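Local coordinates for uncharacterized protein (PDB 4XM0) that probably acts as a zinc-dependent deacetylase of the GlcNAc-PI de-N-acetylase (LmbE-like) family, removing acetyl groups from N-acetylglucosamine-type sugars, at residues 207-212 and 226-231. Sequence-based numbering, arbitrary orientation.
Sequences LKLKAI and TWEPFL
With CG beside the backbone N (chi1 -53°), the branched end of Leu209 is directed at Glu228 and Leu231, while Ile212, its CG1 held the same way (chi1 -71°), sends CD1 straight at Leu231. Between them the two residues illustrate how a short helix can be joined to a more distant neighbour through the outer parts of a few side chains. Leu231 is the shared partner. Its CD1 meets Ile212 CD1 at 3.7 Å, the two side chains reaching for each other tip to tip, and the CG2 branch of Ile212 lies near the same methyl. Leu209 slides past Leu231 in the opposite sense, CD2 standing 4.1 Å from Leu231 CD1. The other methyl of Leu231 faces Lys208, whose fully extended chain passes obliquely and brings NZ to 3.6 Å from Leu231 CD2. That ammonium group is buried, but its charge is answered by a salt bridge to Glu248 on the strand 247-250.

Helices 208-213 and 224-240 follow one another in the chain, and their local segments run roughly antiparallel at 138°, with axes no closer than 12.2 Å. The pair lies beside helix 43-57 of the Rossmann-like alpha/beta core; Ile212 also touches Ala45 and Ile46 there, its side chain about 11 Å from a bound zinc ion. At the more open margin, Glu228 crosses Leu209 at about a right angle: its CG and OE1 both border Leu209 CD1, with OE1 3.6 Å away. The carboxylate oxygen meets the methyl in van der Waals contact only, and the same OE1 has a long, weak ion pair with Arg232. From the same helix 224-240, Pro229 and Phe230 pack on Val19 and Leu256, respectively, of a second subunit.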
loop_
_atom_site.group_PDB
_atom_site.type_symbol
_atom_site.label_atom_id
_atom_site.label_comp_id
_atom_site.label_asym_id
_atom_site.label_seq_id
_atom_site.Cartn_x
_atom_site.Cartn_y
_atom_site.Cartn_z
ATOM N N LEU A 207 -2.628 14.123 -41.673
ATOM C CA LEU A 207 -2.076 12.805 -41.332
ATOM C C LEU A 207 -2.244 12.529 -39.835
ATOM O O LEU A 207 -2.301 11.362 -39.425
ATOM C CB LEU A 207 -0.591 12.723 -41.726
ATOM C CG LEU A 207 0.262 11.498 -41.369
ATOM C CD1 LEU A 207 -0.335 10.218 -41.936
ATOM C CD2 LEU A 207 1.670 11.688 -41.870
ATOM N N LYS A 208 -2.329 13.604 -39.039
ATOM C CA LYS A 208 -2.538 13.512 -37.584
ATOM C C LYS A 208 -3.891 12.890 -37.222
ATOM O O LYS A 208 -3.947 12.008 -36.366
ATOM C CB LYS A 208 -2.374 14.877 -36.897
ATOM C CG LYS A 208 -2.241 14.777 -35.387
ATOM C CD LYS A 208 -2.313 16.120 -34.710
ATOM C CE LYS A 208 -2.386 15.950 -33.209
ATOM N NZ LYS A 208 -2.694 17.232 -32.514
ATOM N N LEU A 209 -4.962 13.332 -37.888
ATOM C CA LEU A 209 -6.313 12.796 -37.658
ATOM C C LEU A 209 -6.467 11.347 -38.136
ATOM O O LEU A 209 -7.292 10.603 -37.607
ATOM C CB LEU A 209 -7.385 13.690 -38.298
ATOM C CG LEU A 209 -7.390 15.190 -37.960
ATOM C CD1 LEU A 209 -8.528 15.907 -38.681
ATOM C CD2 LEU A 209 -7.463 15.445 -36.453
ATOM N N LYS A 210 -5.670 10.953 -39.129
ATOM C CA LYS A 210 -5.684 9.578 -39.652
ATOM C C LYS A 210 -4.894 8.640 -38.724
ATOM O O LYS A 210 -5.126 7.423 -38.706
ATOM C CB LYS A 210 -5.125 9.539 -41.086
ATOM C CG LYS A 210 -5.835 8.578 -42.031
ATOM C CD LYS A 210 -5.053 8.431 -43.326
ATOM C CE LYS A 210 -5.861 7.704 -44.393
ATOM N NZ LYS A 210 -5.173 7.747 -45.716
ATOM N N ALA A 211 -3.953 9.228 -37.978
ATOM C CA ALA A 211 -3.224 8.543 -36.906
ATOM C C ALA A 211 -4.088 8.486 -35.643
ATOM O O ALA A 211 -4.089 7.478 -34.928
ATOM C CB ALA A 211 -1.890 9.246 -36.620
ATOM N N ILE A 212 -4.822 9.574 -35.395
ATOM C CA ILE A 212 -5.741 9.694 -34.259
ATOM C C ILE A 212 -6.992 8.821 -34.450
ATOM O O ILE A 212 -7.364 8.033 -33.562
ATOM C CB ILE A 212 -6.109 11.182 -33.993
ATOM C CG1 ILE A 212 -4.896 11.925 -33.426
ATOM C CG2 ILE A 212 -7.300 11.307 -33.040
ATOM C CD1 ILE A 212 -4.971 13.429 -33.537
ATOM N N THR A 226 -17.722 15.517 -32.340
ATOM C CA THR A 226 -17.407 16.479 -31.278
ATOM C C THR A 226 -15.886 16.563 -31.013
ATOM O O THR A 226 -15.429 17.405 -30.232
ATOM C CB THR A 226 -18.191 16.169 -29.956
ATOM O OG1 THR A 226 -18.056 14.785 -29.620
ATOM C CG2 THR A 226 -19.682 16.489 -30.090
ATOM N N TRP A 227 -15.117 15.702 -31.687
ATOM C CA TRP A 227 -13.664 15.582 -31.479
ATOM C C TRP A 227 -12.786 16.236 -32.547
ATOM O O TRP A 227 -11.714 16.739 -32.224
ATOM C CB TRP A 227 -13.260 14.120 -31.277
ATOM C CG TRP A 227 -13.227 13.712 -29.820
ATOM C CD1 TRP A 227 -14.303 13.454 -29.011
ATOM C CD2 TRP A 227 -12.062 13.532 -29.001
ATOM N NE1 TRP A 227 -13.879 13.125 -27.743
ATOM C CE2 TRP A 227 -12.509 13.161 -27.711
ATOM C CE3 TRP A 227 -10.681 13.649 -29.232
ATOM C CZ2 TRP A 227 -11.628 12.901 -26.660
ATOM C CZ3 TRP A 227 -9.809 13.386 -28.189
ATOM C CH2 TRP A 227 -10.286 13.018 -26.918
ATOM N N GLU A 228 -13.216 16.204 -33.810
ATOM C CA GLU A 228 -12.585 17.025 -34.850
ATOM C C GLU A 228 -12.891 18.510 -34.630
ATOM O O GLU A 228 -11.990 19.333 -34.727
ATOM C CB GLU A 228 -12.994 16.601 -36.261
ATOM C CG GLU A 228 -12.133 17.230 -37.370
ATOM C CD GLU A 228 -12.681 16.978 -38.769
ATOM O OE1 GLU A 228 -11.873 16.731 -39.697
ATOM O OE2 GLU A 228 -13.920 17.027 -38.941
ATOM N N PRO A 229 -14.160 18.862 -34.336
ATOM C CA PRO A 229 -14.376 20.242 -33.908
ATOM C C PRO A 229 -13.493 20.582 -32.708
ATOM O O PRO A 229 -12.994 21.705 -32.599
ATOM C CB PRO A 229 -15.847 20.250 -33.488
ATOM C CG PRO A 229 -16.472 19.176 -34.304
ATOM C CD PRO A 229 -15.430 18.118 -34.460
ATOM N N PHE A 230 -13.299 19.596 -31.832
ATOM C CA PHE A 230 -12.446 19.741 -30.660
ATOM C C PHE A 230 -10.965 19.893 -31.028
ATOM O O PHE A 230 -10.375 20.933 -30.742
ATOM C CB PHE A 230 -12.674 18.587 -29.677
ATOM C CG PHE A 230 -11.781 18.628 -28.465
ATOM C CD1 PHE A 230 -11.916 19.633 -27.515
ATOM C CD2 PHE A 230 -10.810 17.650 -28.271
ATOM C CE1 PHE A 230 -11.097 19.670 -26.396
ATOM C CE2 PHE A 230 -9.984 17.678 -27.156
ATOM C CZ PHE A 230 -10.129 18.690 -26.215
ATOM N N LEU A 231 -10.383 18.881 -31.673
ATOM C CA LEU A 231 -8.957 18.895 -32.042
ATOM C C LEU A 231 -8.515 20.117 -32.842
ATOM O O LEU A 231 -7.418 20.642 -32.618
ATOM C CB LEU A 231 -8.575 17.624 -32.794
ATOM C CG LEU A 231 -7.728 16.621 -32.005
ATOM C CD1 LEU A 231 -8.048 15.178 -32.429
ATOM C CD2 LEU A 231 -6.221 16.936 -32.111
#